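UL37 (Suid herpesvirus 1, PDB 4K70) is a herpesvirus inner tegument protein, represented here by its N-terminal half, that probably helps to control the trafficking of viral particles. Local coordinates at residues A7-L12 against R43-R48; V67-L72 against A110-S115; A375-V380 against H425-C430. All coordinates share one frame; numbering follows the deposited sequence.

Interactions 1 and 2 are neighbours among the N-terminal helices, their centres about 15 Å apart, and all four of their segments belong to the region that defines the UL37 tegument protein family. They meet directly: Trp46 CZ3 packs on Leu72 CG at 3.7 Å, and Leu8 CD2 on Leu68 CD1 at 4.0 Å. Helices 39-60 and 63-78, consecutive in the chain, each supply one segment, to interaction 1 and interaction 2 respectively. Interaction 3 lies on the opposite side of the chain's centre, its centre about 49 Å from that of interaction 1 and about 50 Å from that of interaction 2. A bound calcium ion lies about 10 Å from the side chain of Val380, near interaction 3 but not part of it.

Interaction 1 (A7-L12 against R43-R48); sequences ALVRAL and RGLWAR
Val9 points toward helix 39-60, and its two methyls have different partners. CG1 stands anti to the backbone N (chi1 171°) and reaches the guanidinium of Arg48, with Val9 CG1 3.7 Å from Arg48 NH2; the two side chains cross at about a right angle. The other branch looks toward Leu45, but Val9 CG2 and Leu45 CD2 are 4.4 Å apart, a loose apolar touch.

One residue on, Arg10 bends at chi2 and chi3 and brings its guanidinium edge to edge with that of Arg48, the two planes only 19° apart. The modelled separation of 2.8 Å between Arg10 NH2 and Arg48 NH2 joins two donors and cannot be a hydrogen bond, so the exact placing of these exposed ends is doubtful. Both arginines also form long, weak ion pairs with Glu13, whose carboxylate would partly offset the gathered positive charge.

The segment axes approach to 10.5 Å at a crossing angle of 33°, and at this separation the contact is made by side chains. Further along helix 39-60, Val9 also packs on Ala49 and Leu52, and Leu12 rests on Leu52 as well. In return Leu45 packs back on Met5 and Glu6, so the N-terminal helix 4-12 packs along helix 39-60.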
loop_
_atom_site.group_PDB
_atom_site.type_symbol
_atom_site.label_atom_id
_atom_site.label_comp_id
_atom_site.label_asym_id
_atom_site.label_seq_id
_atom_site.Cartn_x
_atom_site.Cartn_y
_atom_site.Cartn_z
ATOM N N ALA A 7 -23.748 -21.755 7.562
ATOM C CA ALA A 7 -24.840 -21.614 8.514
ATOM C C ALA A 7 -26.183 -21.479 7.800
ATOM O O ALA A 7 -27.182 -22.056 8.235
ATOM C CB ALA A 7 -24.604 -20.411 9.414
ATOM N N LEU A 8 -26.203 -20.721 6.705
ATOM C CA LEU A 8 -27.427 -20.528 5.932
ATOM C C LEU A 8 -27.928 -21.837 5.322
ATOM O O LEU A 8 -29.094 -22.191 5.481
ATOM C CB LEU A 8 -27.229 -19.484 4.832
ATOM C CG LEU A 8 -28.401 -19.344 3.849
ATOM C CD1 LEU A 8 -29.612 -18.712 4.520
ATOM C CD2 LEU A 8 -27.999 -18.543 2.619
ATOM N N VAL A 9 -27.049 -22.545 4.619
ATOM C CA VAL A 9 -27.430 -23.793 3.977
ATOM C C VAL A 9 -28.023 -24.750 4.995
ATOM O O VAL A 9 -29.073 -25.350 4.760
ATOM C CB VAL A 9 -26.244 -24.480 3.293
ATOM C CG1 VAL A 9 -26.649 -25.874 2.847
ATOM C CG2 VAL A 9 -25.779 -23.671 2.108
ATOM N N ARG A 10 -27.344 -24.878 6.131
ATOM C CA ARG A 10 -27.842 -25.677 7.242
ATOM C C ARG A 10 -29.238 -25.225 7.658
ATOM O O ARG A 10 -30.199 -25.989 7.565
ATOM C CB ARG A 10 -26.888 -25.581 8.434
ATOM C CG ARG A 10 -25.553 -26.280 8.216
ATOM C CD ARG A 10 -25.758 -27.738 7.818
ATOM N NE ARG A 10 -25.465 -27.981 6.406
ATOM C CZ ARG A 10 -24.242 -28.211 5.934
ATOM N NH1 ARG A 10 -23.203 -28.220 6.762
ATOM N NH2 ARG A 10 -24.053 -28.429 4.639
ATOM N N ALA A 11 -29.339 -23.974 8.102
ATOM C CA ALA A 11 -30.600 -23.407 8.572
ATOM C C ALA A 11 -31.775 -23.617 7.609
ATOM O O ALA A 11 -32.879 -23.961 8.038
ATOM C CB ALA A 11 -30.426 -21.926 8.887
ATOM N N LEU A 12 -31.533 -23.446 6.325
ATOM C CA LEU A 12 -32.565 -23.628 5.321
ATOM C C LEU A 12 -32.855 -25.080 5.106
ATOM O O LEU A 12 -33.833 -25.437 4.477
ATOM C CB LEU A 12 -32.211 -22.965 4.006
ATOM C CG LEU A 12 -32.229 -21.445 4.000
ATOM C CD1 LEU A 12 -31.802 -20.913 2.654
ATOM C CD2 LEU A 12 -33.588 -20.911 4.404
ATOM N N ARG A 43 -17.729 -22.063 -3.508
ATOM C CA ARG A 43 -17.843 -22.901 -4.693
ATOM C C ARG A 43 -18.485 -24.258 -4.379
ATOM O O ARG A 43 -19.312 -24.752 -5.137
ATOM C CB ARG A 43 -16.454 -23.094 -5.298
ATOM C CG ARG A 43 -16.439 -23.612 -6.696
ATOM C CD ARG A 43 -15.171 -23.161 -7.401
ATOM N NE ARG A 43 -13.973 -23.479 -6.626
ATOM C CZ ARG A 43 -13.420 -24.688 -6.570
ATOM N NH1 ARG A 43 -13.958 -25.699 -7.240
ATOM N NH2 ARG A 43 -12.333 -24.886 -5.843
ATOM N N GLY A 44 -18.123 -24.848 -3.246
ATOM C CA GLY A 44 -18.716 -26.112 -2.842
ATOM C C GLY A 44 -20.176 -26.011 -2.431
ATOM O O GLY A 44 -20.924 -26.974 -2.563
ATOM N N LEU A 45 -20.591 -24.841 -1.952
ATOM C CA LEU A 45 -21.938 -24.671 -1.413
ATOM C C LEU A 45 -22.896 -23.893 -2.312
ATOM O O LEU A 45 -24.073 -23.765 -1.983
ATOM C CB LEU A 45 -21.886 -23.954 -0.072
ATOM C CG LEU A 45 -21.250 -24.695 1.094
ATOM C CD1 LEU A 45 -21.168 -23.766 2.296
ATOM C CD2 LEU A 45 -22.042 -25.946 1.413
ATOM N N TRP A 46 -22.406 -23.360 -3.425
ATOM C CA TRP A 46 -23.192 -22.387 -4.177
ATOM C C TRP A 46 -24.532 -22.926 -4.694
ATOM O O TRP A 46 -25.583 -22.321 -4.459
ATOM C CB TRP A 46 -22.411 -21.804 -5.356
ATOM C CG TRP A 46 -23.325 -20.985 -6.216
ATOM C CD1 TRP A 46 -23.927 -21.373 -7.369
ATOM C CD2 TRP A 46 -23.791 -19.664 -5.941
ATOM N NE1 TRP A 46 -24.726 -20.369 -7.850
ATOM C CE2 TRP A 46 -24.662 -19.302 -6.989
ATOM C CE3 TRP A 46 -23.550 -18.739 -4.915
ATOM C CZ2 TRP A 46 -25.289 -18.053 -7.048
ATOM C CZ3 TRP A 46 -24.171 -17.503 -4.969
ATOM C CH2 TRP A 46 -25.034 -17.170 -6.032
ATOM N N ALA A 47 -24.484 -24.043 -5.414
ATOM C CA ALA A 47 -25.667 -24.578 -6.088
ATOM C C ALA A 47 -26.769 -24.923 -5.086
ATOM O O ALA A 47 -27.939 -24.590 -5.300
ATOM C CB ALA A 47 -25.297 -25.778 -6.935
ATOM N N ARG A 48 -26.381 -25.565 -3.987
ATOM C CA ARG A 48 -27.298 -25.890 -2.898
ATOM C C ARG A 48 -27.841 -24.626 -2.246
ATOM O O ARG A 48 -29.032 -24.528 -1.963
ATOM C CB ARG A 48 -26.592 -26.733 -1.821
ATOM C CG ARG A 48 -26.073 -28.092 -2.284
ATOM C CD ARG A 48 -24.991 -28.629 -1.317
ATOM N NE ARG A 48 -25.515 -28.837 0.035
ATOM C CZ ARG A 48 -24.765 -29.066 1.114
ATOM N NH1 ARG A 48 -23.440 -29.113 1.019
ATOM N NH2 ARG A 48 -25.344 -29.244 2.296
#

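Interaction 2 (V67-L72 against A110-S115); sequences VLAENL and AGLRTS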
loop_
_atom_site.group_PDB
_atom_site.type_symbol
_atom_site.label_atom_id
_atom_site.label_comp_id
_atom_site.label_asym_id
_atom_site.label_seq_id
_atom_site.Cartn_x
_atom_site.Cartn_y
_atom_site.Cartn_z
ATOM N N VAL A 67 -35.011 -11.372 -2.136
ATOM C CA VAL A 67 -33.757 -10.625 -2.023
ATOM C C VAL A 67 -32.551 -11.551 -1.899
ATOM O O VAL A 67 -31.544 -11.387 -2.606
ATOM C CB VAL A 67 -33.791 -9.672 -0.811
ATOM C CG1 VAL A 67 -32.400 -9.104 -0.517
ATOM C CG2 VAL A 67 -34.794 -8.551 -1.053
ATOM N N LEU A 68 -32.661 -12.527 -1.005
ATOM C CA LEU A 68 -31.596 -13.504 -0.825
ATOM C C LEU A 68 -31.248 -14.165 -2.157
ATOM O O LEU A 68 -30.105 -14.091 -2.610
ATOM C CB LEU A 68 -31.995 -14.561 0.208
ATOM C CG LEU A 68 -31.029 -15.732 0.427
ATOM C CD1 LEU A 68 -29.718 -15.254 1.057
ATOM C CD2 LEU A 68 -31.680 -16.801 1.288
ATOM N N ALA A 69 -32.233 -14.801 -2.788
ATOM C CA ALA A 69 -31.990 -15.560 -4.011
ATOM C C ALA A 69 -31.417 -14.701 -5.124
ATOM O O ALA A 69 -30.456 -15.092 -5.792
ATOM C CB ALA A 69 -33.265 -16.225 -4.476
ATOM N N GLU A 70 -32.027 -13.536 -5.335
ATOM C CA GLU A 70 -31.604 -12.638 -6.404
ATOM C C GLU A 70 -30.227 -11.981 -6.167
ATOM O O GLU A 70 -29.504 -11.684 -7.131
ATOM C CB GLU A 70 -32.677 -11.573 -6.658
ATOM C CG GLU A 70 -33.874 -12.097 -7.461
ATOM C CD GLU A 70 -34.869 -11.000 -7.858
ATOM O OE1 GLU A 70 -35.058 -10.040 -7.084
ATOM O OE2 GLU A 70 -35.465 -11.113 -8.954
ATOM N N ASN A 71 -29.866 -11.762 -4.902
ATOM C CA ASN A 71 -28.588 -11.111 -4.576
ATOM C C ASN A 71 -27.549 -11.985 -3.856
ATOM O O ASN A 71 -26.541 -11.481 -3.331
ATOM C CB ASN A 71 -28.848 -9.844 -3.772
ATOM C CG ASN A 71 -29.777 -8.892 -4.488
ATOM O OD1 ASN A 71 -29.345 -8.061 -5.290
ATOM N ND2 ASN A 71 -31.072 -9.016 -4.212
ATOM N N LEU A 72 -27.784 -13.293 -3.867
ATOM C CA LEU A 72 -26.904 -14.253 -3.218
ATOM C C LEU A 72 -25.477 -14.181 -3.747
ATOM O O LEU A 72 -24.522 -14.327 -2.989
ATOM C CB LEU A 72 -27.456 -15.676 -3.391
ATOM C CG LEU A 72 -26.808 -16.714 -2.485
ATOM C CD1 LEU A 72 -27.196 -16.434 -1.042
ATOM C CD2 LEU A 72 -27.225 -18.110 -2.909
ATOM N N ALA A 110 -38.122 -20.263 -10.430
ATOM C CA ALA A 110 -38.721 -19.631 -9.258
ATOM C C ALA A 110 -39.382 -18.309 -9.641
ATOM O O ALA A 110 -40.004 -17.650 -8.805
ATOM C CB ALA A 110 -37.674 -19.404 -8.172
ATOM N N GLY A 111 -39.244 -17.921 -10.907
ATOM C CA GLY A 111 -39.805 -16.663 -11.386
ATOM C C GLY A 111 -39.115 -15.431 -10.815
ATOM O O GLY A 111 -39.761 -14.430 -10.505
ATOM N N LEU A 112 -37.793 -15.504 -10.662
ATOM C CA LEU A 112 -37.017 -14.372 -10.157
ATOM C C LEU A 112 -35.992 -13.954 -11.198
ATOM O O LEU A 112 -35.833 -14.612 -12.218
ATOM C CB LEU A 112 -36.302 -14.736 -8.853
ATOM C CG LEU A 112 -37.116 -15.026 -7.590
ATOM C CD1 LEU A 112 -36.216 -15.577 -6.499
ATOM C CD2 LEU A 112 -37.845 -13.791 -7.093
ATOM N N ARG A 113 -35.285 -12.863 -10.932
ATOM C CA ARG A 113 -34.359 -12.308 -11.913
ATOM C C ARG A 113 -32.946 -12.859 -11.768
ATOM O O ARG A 113 -32.528 -13.226 -10.671
ATOM C CB ARG A 113 -34.309 -10.789 -11.765
ATOM C CG ARG A 113 -35.673 -10.097 -11.857
ATOM C CD ARG A 113 -35.546 -8.625 -11.470
ATOM N NE ARG A 113 -35.218 -8.448 -10.054
ATOM C CZ ARG A 113 -34.533 -7.421 -9.562
ATOM N NH1 ARG A 113 -34.076 -6.464 -10.368
ATOM N NH2 ARG A 113 -34.297 -7.351 -8.257
ATOM N N THR A 114 -32.213 -12.910 -12.879
ATOM C CA THR A 114 -30.784 -13.157 -12.820
ATOM C C THR A 114 -30.028 -11.831 -12.849
ATOM O O THR A 114 -28.800 -11.796 -12.724
ATOM C CB THR A 114 -30.314 -14.010 -13.998
ATOM O OG1 THR A 114 -30.488 -13.276 -15.216
ATOM C CG2 THR A 114 -31.096 -15.319 -14.050
ATOM N N SER A 115 -30.771 -10.740 -12.986
ATOM C CA SER A 115 -30.183 -9.464 -13.371
ATOM C C SER A 115 -30.077 -8.410 -12.269
ATOM O O SER A 115 -29.858 -7.237 -12.571
ATOM C CB SER A 115 -30.993 -8.873 -14.528
ATOM O OG SER A 115 -32.252 -8.463 -14.033
HETATM O O HOH W 1 -30.353 -11.541 -9.857
#
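Glu70 OE2 is gripped twice by Arg113, once by its backbone and once by its side chain. The backbone bond is the shorter: Arg113 N donates to Glu70 OE2 over 2.6 Å, onto the anti lone pair of that oxygen. Arg113 NE reaches the same Glu70 OE2 at 2.9 Å, but from above the carboxylate plane. The guanidinium then completes a side-on, two-nitrogen salt bridge as Arg113 NH2 donates to Glu70 OE1 at 3.0 Å. Here OE1 lies nearly in the guanidinium plane, yet it too is approached from above the carboxylate, in keeping with the 65° between the two planes. Glu70 runs extended beyond CG (chi2 -173°) to the loop, while Arg113 bends at chi3 (-67°), bringing NE and NH2 to the carboxylate.

Helix 63-78 thereby holds the loop that follows helix 101-109. That helix ends in a Schellman motif, with Gly111 at positive phi, and the chain leaving the turn runs past Glu70. Leu112 leans back toward helix 63-78, Leu112 CD1 meeting Ala69 CB at 3.6 Å, while its CB and CD2 line the side of the buried Glu70 carboxylate. Backbone to backbone, a water donates to both Glu70 O and Arg113 O, each at 2.9 Å.

Both charged groups have further partners on helix 438-458: Arg113 NH2 forms a salt bridge with Glu450, and Glu70 OE1 with Arg457. Two cationic groups around one carboxylate would favour its ionised form. Within the helix, Asn71 folds back and donates ND2 to Val67 O at 2.9 Å on a lone pair in the carbonyl plane, and that oxygen also accepts the backbone N of Asn71.

Interaction 3 (A375-V380 against H425-C430); sequences AVVGGV and HVVRHC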
loop_
_atom_site.group_PDB
_atom_site.type_symbol
_atom_site.label_atom_id
_atom_site.label_comp_id
_atom_site.label_asym_id
_atom_site.label_seq_id
_atom_site.Cartn_x
_atom_site.Cartn_y
_atom_site.Cartn_z
ATOM N N ALA A 375 14.593 14.563 7.724
ATOM C CA ALA A 375 14.892 13.176 8.053
ATOM C C ALA A 375 13.778 12.542 8.875
ATOM O O ALA A 375 13.426 11.376 8.663
ATOM C CB ALA A 375 16.230 13.059 8.782
ATOM N N VAL A 376 13.202 13.298 9.805
ATOM C CA VAL A 376 12.075 12.765 10.582
ATOM C C VAL A 376 10.832 12.485 9.709
ATOM O O VAL A 376 10.247 11.398 9.748
ATOM C CB VAL A 376 11.682 13.714 11.725
ATOM C CG1 VAL A 376 10.382 13.265 12.347
ATOM C CG2 VAL A 376 12.794 13.783 12.779
ATOM N N VAL A 377 10.413 13.475 8.932
ATOM C CA VAL A 377 9.269 13.276 8.041
ATOM C C VAL A 377 9.573 12.172 7.015
ATOM O O VAL A 377 8.717 11.337 6.695
ATOM C CB VAL A 377 8.901 14.580 7.337
ATOM C CG1 VAL A 377 7.878 14.318 6.211
ATOM C CG2 VAL A 377 8.349 15.577 8.349
ATOM N N GLY A 378 10.811 12.162 6.524
ATOM C CA GLY A 378 11.239 11.200 5.530
ATOM C C GLY A 378 11.143 9.763 6.021
ATOM O O GLY A 378 10.711 8.868 5.280
ATOM N N GLY A 379 11.562 9.530 7.262
ATOM C CA GLY A 379 11.528 8.192 7.825
ATOM C C GLY A 379 10.097 7.711 7.930
ATOM O O GLY A 379 9.790 6.534 7.725
ATOM N N VAL A 380 9.208 8.637 8.257
ATOM C CA VAL A 380 7.800 8.297 8.373
ATOM C C VAL A 380 7.212 8.021 6.985
ATOM O O VAL A 380 6.527 7.018 6.779
ATOM C CB VAL A 380 7.027 9.395 9.110
ATOM C CG1 VAL A 380 5.523 9.087 9.104
ATOM C CG2 VAL A 380 7.560 9.540 10.543
ATOM N N HIS A 425 1.300 16.905 10.925
ATOM C CA HIS A 425 0.660 17.866 10.029
ATOM C C HIS A 425 1.347 17.881 8.683
ATOM O O HIS A 425 0.704 18.103 7.673
ATOM C CB HIS A 425 0.648 19.276 10.647
ATOM C CG HIS A 425 -0.358 19.433 11.744
ATOM N ND1 HIS A 425 -0.564 20.625 12.405
ATOM C CD2 HIS A 425 -1.210 18.541 12.301
ATOM C CE1 HIS A 425 -1.513 20.464 13.311
ATOM N NE2 HIS A 425 -1.919 19.207 13.271
ATOM N N VAL A 426 2.655 17.626 8.653
ATOM C CA VAL A 426 3.340 17.519 7.365
ATOM C C VAL A 426 3.061 16.162 6.715
ATOM O O VAL A 426 2.748 16.070 5.512
ATOM C CB VAL A 426 4.858 17.731 7.496
ATOM C CG1 VAL A 426 5.552 17.521 6.142
ATOM C CG2 VAL A 426 5.143 19.113 8.046
ATOM N N VAL A 427 3.170 15.104 7.509
ATOM C CA VAL A 427 2.906 13.757 6.997
ATOM C C VAL A 427 1.495 13.615 6.415
ATOM O O VAL A 427 1.311 13.041 5.339
ATOM C CB VAL A 427 3.147 12.679 8.072
ATOM C CG1 VAL A 427 2.661 11.315 7.576
ATOM C CG2 VAL A 427 4.638 12.637 8.451
ATOM N N ARG A 428 0.498 14.133 7.122
ATOM C CA ARG A 428 -0.871 14.023 6.636
ATOM C C ARG A 428 -1.094 14.743 5.314
ATOM O O ARG A 428 -1.953 14.346 4.530
ATOM C CB ARG A 428 -1.893 14.478 7.683
ATOM C CG ARG A 428 -1.956 15.979 7.959
ATOM C CD ARG A 428 -2.980 16.254 9.057
ATOM N NE ARG A 428 -3.099 17.677 9.370
ATOM C CZ ARG A 428 -3.807 18.159 10.385
ATOM N NH1 ARG A 428 -4.458 17.333 11.194
ATOM N NH2 ARG A 428 -3.861 19.467 10.592
ATOM N N HIS A 429 -0.303 15.778 5.057
ATOM C CA HIS A 429 -0.490 16.591 3.865
ATOM C C HIS A 429 -0.214 15.807 2.582
ATOM O O HIS A 429 -0.822 16.050 1.538
ATOM C CB HIS A 429 0.376 17.860 3.917
ATOM C CG HIS A 429 -0.074 18.925 2.958
ATOM N ND1 HIS A 429 -1.253 19.620 3.130
ATOM C CD2 HIS A 429 0.469 19.377 1.804
ATOM C CE1 HIS A 429 -1.407 20.468 2.125
ATOM N NE2 HIS A 429 -0.376 20.346 1.309
ATOM N N CYS A 430 0.698 14.853 2.659
ATOM C CA CYS A 430 1.120 14.149 1.460
ATOM C C CYS A 430 0.772 12.663 1.494
ATOM O O CYS A 430 0.560 12.054 0.443
ATOM C CB CYS A 430 2.616 14.368 1.196
ATOM S SG CYS A 430 3.724 13.968 2.627
#
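This is a buried, wholly apolar helix-to-helix contact made by four valines, two from helix 366-385 and two from helix 422-431. The segment axes pass 10.1 Å apart at a crossing angle of -45°, and the backbones come nearest at Val377 and Val427, whose CA atoms are 6.5 Å apart.

The valines meet as two pairs, each crossing at about a right angle. In the first, Val426 sends its CG1 toward the fork of Val377, lying 4.0 Å from Val377 CG1 and 4.1 Å from Val377 CG2. In the second the roles are exchanged: Val380 CG1, which chi1 of 174° places anti to its own backbone N, comes toward the fork of Val427, 3.7 Å from Val427 CG2 and 3.9 Å from Val427 CG1. A looser touch of 4.3 Å between Val377 CG1 and Val427 CG2 links the two pairs.

Further helices close in around the valines. Val377 also packs on Trp324 and Val327 of helix 321-329, Val380 on Val401 and Leu405, and Val427 on Tyr398. One turn on from Val380 is Arg383, which with Asp386 and Asp387 belongs to a calcium site seen in this structure.

With only methyl and methine groups meeting, the helices are held by van der Waals and hydrophobic contact, so shape fit between branched side chains, rather than directional bonding, probably governs how the two helices meet here.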